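Local coordinates for 389aa long hypothetical nucleolar protein (Pyrococcus horikoshii, PDB 5ZVE), which methylates the C5 position of cytosine 72 in several tRNAs, using S-adenosyl-L-methionine as methyl donor, at residues I201-A206 and G210-I215; D256-P261 and Q301-W306; P275-G280 and Y327-G332; K335-K340 and A377-V382. All coordinates share one frame; numbering follows the deposited sequence.

Interaction 1 (I201-A206 and G210-I215). With SAH (S-adenosyl-L-homocysteine), chain C.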
# COMPACT_ATOMS: atom_id res chain seq x y z
N ILE A 201 -2.99 -23.37 0.16
CA ILE A 201 -3.10 -21.91 0.10
C ILE A 201 -2.32 -21.30 -1.06
O ILE A 201 -1.15 -21.62 -1.26
CB ILE A 201 -2.59 -21.27 1.42
CG1 ILE A 201 -3.44 -21.73 2.60
CG2 ILE A 201 -2.58 -19.76 1.31
CD1 ILE A 201 -2.83 -21.40 3.95
N ILE A 202 -2.98 -20.44 -1.82
CA ILE A 202 -2.32 -19.78 -2.94
C ILE A 202 -2.48 -18.26 -2.91
O ILE A 202 -3.59 -17.74 -2.87
CB ILE A 202 -2.86 -20.28 -4.29
CG1 ILE A 202 -2.72 -21.80 -4.40
CG2 ILE A 202 -2.13 -19.58 -5.43
CD1 ILE A 202 -3.22 -22.36 -5.71
N ASP A 203 -1.34 -17.57 -2.92
CA ASP A 203 -1.29 -16.12 -3.14
C ASP A 203 -0.83 -15.89 -4.58
O ASP A 203 0.34 -16.09 -4.89
CB ASP A 203 -0.34 -15.47 -2.13
CG ASP A 203 -0.51 -13.96 -2.05
OD1 ASP A 203 -1.16 -13.36 -2.93
OD2 ASP A 203 0.01 -13.37 -1.07
N MET A 204 -1.75 -15.49 -5.46
CA MET A 204 -1.44 -15.54 -6.89
C MET A 204 -0.90 -14.22 -7.45
O MET A 204 -0.56 -14.14 -8.62
CB MET A 204 -2.67 -15.95 -7.71
CG MET A 204 -3.96 -15.20 -7.39
SD MET A 204 -5.32 -15.79 -8.42
CE MET A 204 -5.38 -17.48 -7.91
N ALA A 205 -0.82 -13.21 -6.60
CA ALA A 205 -0.12 -11.98 -6.93
C ALA A 205 0.55 -11.49 -5.67
O ALA A 205 0.08 -10.55 -5.02
CB ALA A 205 -1.07 -10.94 -7.49
N ALA A 206 1.66 -12.13 -5.32
CA ALA A 206 2.12 -12.14 -3.93
C ALA A 206 3.24 -11.15 -3.62
O ALA A 206 3.34 -10.70 -2.48
CB ALA A 206 2.57 -13.55 -3.56
N GLY A 210 3.92 -8.86 1.29
CA GLY A 210 3.28 -8.30 2.46
C GLY A 210 2.22 -9.22 3.04
O GLY A 210 2.28 -9.59 4.20
N LYS A 211 1.25 -9.59 2.22
CA LYS A 211 0.16 -10.43 2.69
C LYS A 211 0.59 -11.89 2.80
O LYS A 211 0.07 -12.63 3.62
CB LYS A 211 -1.07 -10.29 1.78
CG LYS A 211 -1.69 -8.91 1.82
CD LYS A 211 -2.77 -8.75 0.76
CE LYS A 211 -3.39 -7.36 0.83
NZ LYS A 211 -2.42 -6.31 0.39
N THR A 212 1.55 -12.29 1.97
CA THR A 212 2.03 -13.67 2.04
C THR A 212 2.70 -13.96 3.38
O THR A 212 2.41 -14.98 4.03
CB THR A 212 3.02 -13.98 0.92
OG1 THR A 212 2.40 -13.72 -0.35
CG2 THR A 212 3.43 -15.44 0.97
N THR A 213 3.58 -13.07 3.81
CA THR A 213 4.32 -13.27 5.05
C THR A 213 3.42 -13.13 6.27
O THR A 213 3.67 -13.74 7.31
CB THR A 213 5.52 -12.29 5.15
OG1 THR A 213 5.08 -10.95 4.93
CG2 THR A 213 6.57 -12.65 4.11
N HIS A 214 2.36 -12.33 6.14
CA HIS A 214 1.37 -12.22 7.20
C HIS A 214 0.64 -13.56 7.40
O HIS A 214 0.43 -14.00 8.53
CB HIS A 214 0.37 -11.10 6.88
CG HIS A 214 -0.55 -10.76 8.01
ND1 HIS A 214 -1.56 -9.83 7.89
CD2 HIS A 214 -0.61 -11.22 9.28
CE1 HIS A 214 -2.21 -9.73 9.03
NE2 HIS A 214 -1.65 -10.56 9.90
N ILE A 215 0.28 -14.20 6.29
CA ILE A 215 -0.31 -15.54 6.34
C ILE A 215 0.64 -16.51 7.03
O ILE A 215 0.22 -17.35 7.84
CB ILE A 215 -0.65 -16.07 4.93
CG1 ILE A 215 -1.62 -15.13 4.22
CG2 ILE A 215 -1.25 -17.47 5.01
CD1 ILE A 215 -3.04 -15.21 4.72
N SAH C . -0.02 -8.81 -2.58
CA SAH C . 1.26 -8.10 -2.59
CB SAH C . 1.23 -6.93 -3.57
CG SAH C . 0.50 -7.17 -4.89
SD SAH C . 0.90 -5.88 -6.09
C SAH C . 1.69 -7.64 -1.19
O SAH C . 0.91 -7.65 -0.24
OXT SAH C . 2.84 -7.26 -0.98
C5' SAH C . 0.31 -6.85 -7.51
C4' SAH C . 1.33 -7.84 -8.07
O4' SAH C . 0.76 -8.55 -9.15
C3' SAH C . 2.60 -7.20 -8.61
O3' SAH C . 3.69 -7.63 -7.83
C2' SAH C . 2.77 -7.75 -10.02
O2' SAH C . 4.07 -8.24 -10.20
C1' SAH C . 1.79 -8.91 -10.05
N9 SAH C . 1.25 -9.21 -11.40
C8 SAH C . 0.83 -8.34 -12.37
N7 SAH C . 0.41 -9.06 -13.44
C5 SAH C . 0.57 -10.37 -13.16
C6 SAH C . 0.31 -11.53 -13.89
N6 SAH C . -0.20 -11.46 -15.12
N1 SAH C . 0.58 -12.76 -13.33
C2 SAH C . 1.10 -12.84 -12.05
N3 SAH C . 1.36 -11.69 -11.34
C4 SAH C . 1.10 -10.48 -11.88
O HOH W 1 1.37 -10.97 -0.92
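Ile201 starts the contact on strand 201-203. Its CD1 meets CG2 of Ile215 at 4.4 Å, a loose apolar touch at the end of the contact away from the ligand. Two residues on, Asp203 makes the direct polar link. Its CG stands anti to the backbone N (chi1 -165°), and this sends the carboxylate toward helix 210-215. OG1 of Thr212 donates to Asp203 OD2 at 2.5 Å, coming from above the carboxylate plane. The same OD2 takes a bond from a water at 2.8 Å. That water also donates to Ala206 O and accepts from Thr212 N and from the amino N of S-adenosyl-L-homocysteine. With an alanine here instead of Asp203, the Thr212 hydroxyl would probably lose its acceptor and the water one of its four partners. Strand, loop and helix open a beta-alpha-beta unit of the class I methyltransferase fold, and the loop between them binds the cofactor. Ala205 follows, and its O accepts from the ligand amino N at 3.0 Å. Ala206 packs its CB against Thr212 OG1 at 3.2 Å. Across the turn, the helix start holds the ligand carboxylate. Its OXT accepts from Gly210 N at 3.0 Å. The other carboxylate oxygen, O of the ligand, accepts from Lys211 N at 3.2 Å. The Lys211 side chain runs past that carboxylate, and its NZ forms a salt bridge with Asp273.

Interaction 2 (D256-P261 and Q301-W306). With SAH (S-adenosyl-L-homocysteine), chain C.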
# COMPACT_ATOMS: atom_id res chain seq x y z
N ASP A 256 2.77 -16.44 -15.02
CA ASP A 256 1.55 -15.67 -15.25
C ASP A 256 0.41 -16.33 -14.49
O ASP A 256 -0.01 -17.44 -14.82
CB ASP A 256 1.24 -15.60 -16.75
CG ASP A 256 -0.02 -14.82 -17.06
OD1 ASP A 256 -0.64 -14.25 -16.13
OD2 ASP A 256 -0.41 -14.78 -18.25
N ALA A 257 -0.09 -15.65 -13.46
CA ALA A 257 -1.10 -16.21 -12.56
C ALA A 257 -2.42 -16.52 -13.27
O ALA A 257 -3.23 -17.29 -12.76
CB ALA A 257 -1.35 -15.27 -11.41
N ARG A 258 -2.63 -15.90 -14.43
CA ARG A 258 -3.83 -16.14 -15.21
C ARG A 258 -3.87 -17.56 -15.76
O ARG A 258 -4.93 -18.06 -16.15
CB ARG A 258 -3.93 -15.13 -16.35
CG ARG A 258 -4.17 -13.71 -15.88
CD ARG A 258 -4.02 -12.71 -17.01
NE ARG A 258 -2.76 -12.86 -17.71
CZ ARG A 258 -2.42 -12.18 -18.80
NH1 ARG A 258 -1.25 -12.38 -19.37
NH2 ARG A 258 -3.28 -11.31 -19.32
N LYS A 259 -2.71 -18.21 -15.81
CA LYS A 259 -2.61 -19.60 -16.23
C LYS A 259 -2.55 -20.56 -15.04
O LYS A 259 -2.19 -21.71 -15.21
CB LYS A 259 -1.38 -19.79 -17.12
CG LYS A 259 -1.33 -18.87 -18.33
CD LYS A 259 -0.15 -19.20 -19.23
CE LYS A 259 -0.52 -20.27 -20.24
NZ LYS A 259 -1.39 -19.72 -21.32
N LEU A 260 -2.91 -20.08 -13.85
CA LEU A 260 -2.86 -20.89 -12.63
C LEU A 260 -3.39 -22.33 -12.73
O LEU A 260 -2.76 -23.25 -12.22
CB LEU A 260 -3.60 -20.19 -11.48
CG LEU A 260 -3.63 -21.05 -10.21
CD1 LEU A 260 -2.23 -21.29 -9.65
CD2 LEU A 260 -4.53 -20.48 -9.15
N PRO A 261 -4.56 -22.54 -13.38
CA PRO A 261 -5.04 -23.92 -13.47
C PRO A 261 -4.09 -24.89 -14.18
O PRO A 261 -4.34 -26.10 -14.14
CB PRO A 261 -6.35 -23.78 -14.27
CG PRO A 261 -6.82 -22.42 -13.94
CD PRO A 261 -5.57 -21.59 -13.88
N GLN A 301 -8.26 -8.08 -14.53
CA GLN A 301 -8.44 -8.79 -13.26
C GLN A 301 -9.34 -10.01 -13.39
O GLN A 301 -9.17 -11.00 -12.68
CB GLN A 301 -9.00 -7.84 -12.20
CG GLN A 301 -8.04 -6.71 -11.81
CD GLN A 301 -8.76 -5.57 -11.14
OE1 GLN A 301 -9.97 -5.44 -11.25
NE2 GLN A 301 -8.00 -4.71 -10.46
N ARG A 302 -10.31 -9.94 -14.30
CA ARG A 302 -11.25 -11.04 -14.52
C ARG A 302 -10.55 -12.32 -14.92
O ARG A 302 -11.00 -13.41 -14.59
CB ARG A 302 -12.30 -10.66 -15.56
CG ARG A 302 -13.38 -9.75 -15.02
CD ARG A 302 -14.33 -9.28 -16.11
NE ARG A 302 -15.04 -8.08 -15.68
CZ ARG A 302 -14.92 -6.89 -16.27
NH1 ARG A 302 -14.14 -6.76 -17.34
NH2 ARG A 302 -15.60 -5.85 -15.81
N ALA A 303 -9.45 -12.18 -15.65
CA ALA A 303 -8.64 -13.34 -16.02
C ALA A 303 -8.09 -14.04 -14.79
O ALA A 303 -8.13 -15.27 -14.70
CB ALA A 303 -7.52 -12.91 -16.96
N PHE A 304 -7.58 -13.26 -13.83
CA PHE A 304 -7.11 -13.80 -12.55
C PHE A 304 -8.23 -14.49 -11.78
O PHE A 304 -8.07 -15.61 -11.29
CB PHE A 304 -6.53 -12.68 -11.67
CG PHE A 304 -5.27 -12.07 -12.19
CD1 PHE A 304 -5.29 -11.18 -13.25
CD2 PHE A 304 -4.05 -12.35 -11.59
CE1 PHE A 304 -4.12 -10.60 -13.73
CE2 PHE A 304 -2.88 -11.78 -12.06
CZ PHE A 304 -2.91 -10.90 -13.12
N ILE A 305 -9.35 -13.79 -11.68
CA ILE A 305 -10.50 -14.24 -10.92
C ILE A 305 -11.01 -15.58 -11.42
O ILE A 305 -11.24 -16.50 -10.64
CB ILE A 305 -11.63 -13.22 -11.00
CG1 ILE A 305 -11.25 -11.93 -10.26
CG2 ILE A 305 -12.91 -13.82 -10.46
CD1 ILE A 305 -12.20 -10.78 -10.52
N TRP A 306 -11.19 -15.67 -12.74
CA TRP A 306 -11.64 -16.90 -13.37
C TRP A 306 -10.65 -18.02 -13.10
O TRP A 306 -11.04 -19.13 -12.75
CB TRP A 306 -11.82 -16.68 -14.89
CG TRP A 306 -12.34 -17.87 -15.66
CD1 TRP A 306 -11.83 -18.36 -16.84
CD2 TRP A 306 -13.45 -18.71 -15.33
NE1 TRP A 306 -12.56 -19.45 -17.25
CE2 TRP A 306 -13.56 -19.68 -16.35
CE3 TRP A 306 -14.37 -18.73 -14.28
CZ2 TRP A 306 -14.54 -20.67 -16.34
CZ3 TRP A 306 -15.35 -19.72 -14.27
CH2 TRP A 306 -15.43 -20.67 -15.30
N SAH C . -0.02 -8.81 -2.58
CA SAH C . 1.26 -8.10 -2.59
CB SAH C . 1.23 -6.93 -3.57
CG SAH C . 0.50 -7.17 -4.89
SD SAH C . 0.90 -5.88 -6.09
C SAH C . 1.69 -7.64 -1.19
O SAH C . 0.91 -7.65 -0.24
OXT SAH C . 2.84 -7.26 -0.98
C5' SAH C . 0.31 -6.85 -7.51
C4' SAH C . 1.33 -7.84 -8.07
O4' SAH C . 0.76 -8.55 -9.15
C3' SAH C . 2.60 -7.20 -8.61
O3' SAH C . 3.69 -7.63 -7.83
C2' SAH C . 2.77 -7.75 -10.02
O2' SAH C . 4.07 -8.24 -10.20
C1' SAH C . 1.79 -8.91 -10.05
N9 SAH C . 1.25 -9.21 -11.40
C8 SAH C . 0.83 -8.34 -12.37
N7 SAH C . 0.41 -9.06 -13.44
C5 SAH C . 0.57 -10.37 -13.16
C6 SAH C . 0.31 -11.53 -13.89
N6 SAH C . -0.20 -11.46 -15.12
N1 SAH C . 0.58 -12.76 -13.33
C2 SAH C . 1.10 -12.84 -12.05
N3 SAH C . 1.36 -11.69 -11.34
C4 SAH C . 1.10 -10.48 -11.88
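Arg258 sets its CG over one face of the Phe304 ring, toward the rim. This contact forms one wall of the adenine pocket in the Rossmann-like methyltransferase domain. CG of Arg258 sits 3.9 Å from the Phe304 ring centroid and 18° off the ring normal, a CH-pi contact. The two side chains cross at a slant, with guanidinium and ring planes 31° apart. Ala303, one residue before the phenylalanine on helix 301-306, adds its CB against Arg258 CD at 3.5 Å. The Arg258 chain bends at chi3 (-52°), which turns the guanidinium back to Asp256. There it grips the carboxylate side-on, NE to OD1 and NH1 to OD2, in a salt bridge. Asp256 OD1 also accepts from Arg258 N, closing an Asx turn, and from the adenine N6 at 3.0 Å. The backbone N of Ala257 donates to adenine N1, so base and loop are joined by two bonds. A leucine in place of Asp256 would probably cost the adenine amino group its acceptor and leave the Arg258 guanidinium without its mate, free to swing off. Tyr300 meets the Phe304 ring edge-to-face. Ala257 CB touches that ring at CE2 at 3.9 Å. The rim of the Phe304 ring points at the flat face of the adenine: CZ lies over C6 of S-adenosyl-L-homocysteine at 3.4 Å.

Interaction 3 (P275-G280 and Y327-G332)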
# COMPACT_ATOMS: atom_id res chain seq x y z
N PRO A 275 -3.44 -6.82 -9.07
CA PRO A 275 -2.96 -5.60 -9.73
C PRO A 275 -4.14 -4.71 -10.08
O PRO A 275 -5.15 -5.21 -10.56
CB PRO A 275 -2.25 -6.13 -10.98
CG PRO A 275 -2.78 -7.52 -11.17
CD PRO A 275 -3.03 -8.03 -9.79
N CYS A 276 -4.03 -3.42 -9.81
CA CYS A 276 -5.16 -2.52 -9.96
C CYS A 276 -4.70 -1.12 -10.29
O CYS A 276 -3.50 -0.85 -10.28
CB CYS A 276 -6.02 -2.52 -8.68
SG CYS A 276 -5.20 -1.86 -7.21
N THR A 277 -5.64 -0.24 -10.58
CA THR A 277 -5.33 1.15 -10.93
C THR A 277 -4.74 1.93 -9.75
O THR A 277 -4.22 3.03 -9.93
CB THR A 277 -6.59 1.87 -11.46
OG1 THR A 277 -7.68 1.65 -10.56
CG2 THR A 277 -6.98 1.32 -12.83
N ALA A 278 -4.83 1.35 -8.55
CA ALA A 278 -4.24 1.92 -7.34
C ALA A 278 -4.75 3.33 -7.03
O ALA A 278 -4.02 4.16 -6.51
CB ALA A 278 -2.72 1.94 -7.44
N LEU A 279 -6.02 3.57 -7.34
CA LEU A 279 -6.62 4.89 -7.12
C LEU A 279 -6.69 5.26 -5.64
O LEU A 279 -6.87 6.43 -5.30
CB LEU A 279 -8.03 4.93 -7.74
CG LEU A 279 -8.09 4.73 -9.27
CD1 LEU A 279 -9.53 4.63 -9.76
CD2 LEU A 279 -7.35 5.85 -10.00
N GLY A 280 -6.54 4.27 -4.77
CA GLY A 280 -6.67 4.50 -3.34
C GLY A 280 -5.38 4.77 -2.59
O GLY A 280 -5.40 5.07 -1.40
N TYR A 327 -15.57 1.27 -9.12
CA TYR A 327 -16.64 0.29 -9.04
C TYR A 327 -16.29 -0.94 -9.86
O TYR A 327 -16.41 -2.07 -9.37
CB TYR A 327 -17.96 0.88 -9.53
CG TYR A 327 -19.12 -0.07 -9.35
CD1 TYR A 327 -19.85 -0.09 -8.17
CD2 TYR A 327 -19.48 -0.96 -10.35
CE1 TYR A 327 -20.90 -0.97 -8.00
CE2 TYR A 327 -20.52 -1.84 -10.19
CZ TYR A 327 -21.23 -1.84 -9.01
OH TYR A 327 -22.28 -2.72 -8.85
N GLU A 328 -15.86 -0.72 -11.10
CA GLU A 328 -15.64 -1.80 -12.06
C GLU A 328 -14.63 -2.85 -11.57
O GLU A 328 -14.83 -4.05 -11.75
CB GLU A 328 -15.17 -1.24 -13.41
CG GLU A 328 -16.21 -0.45 -14.19
CD GLU A 328 -16.35 0.98 -13.72
OE1 GLU A 328 -15.63 1.38 -12.78
OE2 GLU A 328 -17.18 1.72 -14.30
N GLU A 329 -13.55 -2.39 -10.93
CA GLU A 329 -12.52 -3.30 -10.45
C GLU A 329 -12.93 -3.99 -9.15
O GLU A 329 -12.30 -4.95 -8.73
CB GLU A 329 -11.19 -2.57 -10.23
CG GLU A 329 -10.58 -1.95 -11.47
CD GLU A 329 -9.40 -1.05 -11.14
OE1 GLU A 329 -8.31 -1.57 -10.87
OE2 GLU A 329 -9.58 0.19 -11.14
N ASN A 330 -13.99 -3.49 -8.54
CA ASN A 330 -14.38 -3.97 -7.22
C ASN A 330 -15.74 -4.66 -7.21
O ASN A 330 -15.83 -5.86 -7.48
CB ASN A 330 -14.35 -2.81 -6.23
CG ASN A 330 -12.95 -2.30 -5.99
OD1 ASN A 330 -11.99 -3.08 -6.04
ND2 ASN A 330 -12.81 -1.00 -5.74
N GLU A 331 -16.80 -3.92 -6.89
CA GLU A 331 -18.13 -4.50 -6.85
C GLU A 331 -18.51 -5.12 -8.20
O GLU A 331 -19.16 -6.16 -8.25
CB GLU A 331 -19.17 -3.46 -6.42
CG GLU A 331 -19.13 -3.10 -4.94
CD GLU A 331 -18.16 -1.97 -4.63
OE1 GLU A 331 -17.35 -1.61 -5.51
OE2 GLU A 331 -18.22 -1.43 -3.50
N GLY A 332 -18.10 -4.46 -9.28
CA GLY A 332 -18.37 -4.96 -10.61
C GLY A 332 -17.76 -6.33 -10.86
O GLY A 332 -18.40 -7.20 -11.45
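Glu329 OE2 takes the hydroxyl of Thr277 in a very short hydrogen bond, 2.5 Å from OG1. The same oxygen is also bonded to Ser326 OG. Its twin, OE1, accepts from the backbone N of Thr277 at 3.0 Å, with an N-H...O angle of 162°, through the syn lone pair. Gln301 NE2 adds a weak bond to OE1. One carboxylate thus holds the hydroxyl and the amide of a single residue, which keeps the Thr277 side chain in one rotation. The Glu329 chain is extended beyond CG (chi2 170°), and it spans the gap between two backbones whose nearest CA atoms, those of Cys276 and Glu329, are 7.4 Å apart. The Thr277 methyl, CG2, lies beside the carboxylate, 3.3 Å from OE2. Cys276 CB comes equally near OE1. Both segments are irregular where they meet. Segment 275-280 is the loop after strand 267-273 of the methyltransferase domain. Segment 327-332 carries a type I turn from Tyr327 to Asn330, just ahead of helix 331-339. The contact therefore ties the loop bearing Cys276 to the start of that helix, next to the probable active site. The side chain of Cys276 lies about 3 Å from that of Cys323, the predicted nucleophile. Its SG also accepts a weak bond from Ala278 N at 3.5 Å. Thr277 OG1 has a further partner in Thr324 OG1, in the loop that follows Cys323.

Interaction 4 (K335-K340 and A377-V382)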
# COMPACT_ATOMS: atom_id res chain seq x y z
N LYS A 335 -19.61 -9.15 -8.78
CA LYS A 335 -20.80 -9.62 -9.50
C LYS A 335 -20.44 -10.68 -10.53
O LYS A 335 -21.15 -11.68 -10.68
CB LYS A 335 -21.52 -8.45 -10.18
CG LYS A 335 -22.25 -7.54 -9.22
CD LYS A 335 -22.99 -6.46 -9.97
CE LYS A 335 -23.81 -5.60 -9.03
NZ LYS A 335 -24.66 -4.63 -9.77
N PHE A 336 -19.34 -10.46 -11.25
CA PHE A 336 -18.77 -11.47 -12.13
C PHE A 336 -18.57 -12.81 -11.40
O PHE A 336 -18.97 -13.86 -11.90
CB PHE A 336 -17.44 -10.97 -12.71
CG PHE A 336 -16.68 -11.99 -13.50
CD1 PHE A 336 -17.17 -12.45 -14.72
CD2 PHE A 336 -15.46 -12.47 -13.06
CE1 PHE A 336 -16.46 -13.38 -15.46
CE2 PHE A 336 -14.75 -13.41 -13.79
CZ PHE A 336 -15.26 -13.86 -15.00
N MET A 337 -17.98 -12.75 -10.22
CA MET A 337 -17.73 -13.95 -9.42
C MET A 337 -19.02 -14.63 -9.00
O MET A 337 -19.11 -15.87 -8.95
CB MET A 337 -16.90 -13.61 -8.18
CG MET A 337 -15.57 -12.96 -8.48
SD MET A 337 -14.47 -12.73 -7.06
CE MET A 337 -15.38 -11.60 -6.04
N ILE A 338 -20.02 -13.83 -8.68
CA ILE A 338 -21.31 -14.35 -8.27
C ILE A 338 -21.97 -15.09 -9.44
O ILE A 338 -22.66 -16.08 -9.23
CB ILE A 338 -22.21 -13.21 -7.73
CG1 ILE A 338 -21.57 -12.59 -6.48
CG2 ILE A 338 -23.61 -13.72 -7.41
CD1 ILE A 338 -22.38 -11.48 -5.86
N ARG A 339 -21.74 -14.62 -10.66
CA ARG A 339 -22.24 -15.32 -11.85
C ARG A 339 -21.48 -16.61 -12.14
O ARG A 339 -21.97 -17.47 -12.88
CB ARG A 339 -22.19 -14.39 -13.07
CG ARG A 339 -23.13 -13.19 -12.96
CD ARG A 339 -23.32 -12.46 -14.29
NE ARG A 339 -22.09 -11.87 -14.81
CZ ARG A 339 -21.70 -10.61 -14.59
NH1 ARG A 339 -22.46 -9.80 -13.86
NH2 ARG A 339 -20.57 -10.15 -15.11
N LYS A 340 -20.29 -16.75 -11.56
CA LYS A 340 -19.45 -17.93 -11.78
C LYS A 340 -19.45 -18.93 -10.61
O LYS A 340 -18.48 -19.67 -10.42
CB LYS A 340 -18.01 -17.51 -12.10
CG LYS A 340 -17.70 -17.06 -13.55
CD LYS A 340 -18.75 -16.16 -14.20
CE LYS A 340 -18.59 -16.11 -15.73
NZ LYS A 340 -19.23 -17.26 -16.45
N ALA A 377 -13.21 -8.39 -0.67
CA ALA A 377 -14.33 -9.31 -0.84
C ALA A 377 -13.94 -10.72 -0.43
O ALA A 377 -12.86 -11.20 -0.78
CB ALA A 377 -14.81 -9.29 -2.30
N LYS A 378 -14.82 -11.39 0.31
CA LYS A 378 -14.57 -12.77 0.72
C LYS A 378 -15.65 -13.68 0.16
O LYS A 378 -16.83 -13.49 0.45
CB LYS A 378 -14.53 -12.90 2.24
CG LYS A 378 -14.28 -14.32 2.71
CD LYS A 378 -14.69 -14.50 4.15
CE LYS A 378 -14.27 -15.86 4.67
NZ LYS A 378 -14.77 -16.09 6.05
N LEU A 379 -15.24 -14.69 -0.60
CA LEU A 379 -16.21 -15.55 -1.27
C LEU A 379 -16.01 -17.04 -1.02
O LEU A 379 -14.89 -17.52 -0.81
CB LEU A 379 -16.20 -15.33 -2.77
CG LEU A 379 -16.58 -13.96 -3.33
CD1 LEU A 379 -17.08 -14.14 -4.72
CD2 LEU A 379 -17.64 -13.33 -2.51
N ARG A 380 -17.12 -17.76 -1.08
CA ARG A 380 -17.15 -19.21 -0.95
C ARG A 380 -17.61 -19.83 -2.27
O ARG A 380 -18.64 -19.44 -2.82
CB ARG A 380 -18.07 -19.60 0.21
CG ARG A 380 -18.51 -21.04 0.27
CD ARG A 380 -17.36 -21.98 0.55
NE ARG A 380 -16.50 -21.57 1.67
CZ ARG A 380 -16.88 -21.46 2.94
NH1 ARG A 380 -18.13 -21.74 3.29
NH2 ARG A 380 -16.01 -21.08 3.86
N LYS A 381 -16.84 -20.79 -2.78
CA LYS A 381 -17.18 -21.47 -4.03
C LYS A 381 -18.22 -22.56 -3.78
O LYS A 381 -17.89 -23.63 -3.28
CB LYS A 381 -15.94 -22.07 -4.68
CG LYS A 381 -16.24 -22.83 -5.97
CD LYS A 381 -14.97 -23.31 -6.64
CE LYS A 381 -15.28 -24.00 -7.96
NZ LYS A 381 -14.05 -24.44 -8.68
N VAL A 382 -19.48 -22.28 -4.13
CA VAL A 382 -20.55 -23.22 -3.85
C VAL A 382 -20.69 -24.31 -4.91
O VAL A 382 -21.18 -25.40 -4.63
CB VAL A 382 -21.91 -22.50 -3.70
CG1 VAL A 382 -21.89 -21.58 -2.49
CG2 VAL A 382 -22.23 -21.72 -4.97
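Met337 and Leu379 carry this contact, in which helix 331-339 packs on strand 374-381 of the central mixed sheet of the Rossmann-like class I methyltransferase fold. The apolar contacts come first. The Met337 chain runs out from the helix and bends at its last torsion (chi3 -64°), which brings the CE methyl across Leu379. Met337 CE lies 3.3 Å from Leu379 CD1, closer than usual for two carbons, and 3.8 Å from CG of the same leucine. The stem of the methionine takes part as well. Its CB is 3.5 Å from Leu379 CD1, and its SD is 3.8 Å from that methyl. CD1 therefore meets the side chain at its base, its sulfur and its tip. The two side chains cross at a slant. Other parts of the fold pack on the same two side chains. Leu318 on strand 316-322 and Ile305 on helix 291-310 pack on Met337, while Met342 and Leu344 on strand 342-344 pack on Leu379. The strand's backbone hydrogen bonds go to its sheet neighbours. Leu379 pairs with Leu318, and Ala377 pairs with Tyr320. No hydrogen bond links the two segments. Ala377, two residues before Leu379 and on the same side of the strand, gives a looser apolar touch: Met337 CE stands 4.4 Å from CB of the alanine.

How the interactions relate
All four contacts lie in the methyltransferase domain. Interaction 1 comes first along the chain and closes before the others open. Interactions 2 and 3 cross, their segments alternating, and interaction 4 follows both. Interactions 1 and 2 have centres 15 Å apart and hold opposite ends of one S-adenosyl-L-homocysteine, the amino acid part and the adenine. They fix the cofactor near the predicted nucleophile, which interaction 3 adjoins. Gln301 probably joins interactions 2 and 3 by a hydrogen bond to Pro275 O. Helix 331-339 is shared by interactions 3 and 4, and helix 291-310 meets it between interactions 2 and 4. Interaction 4 is core packing away from the ligand, on the sheet that interaction 1 also reaches.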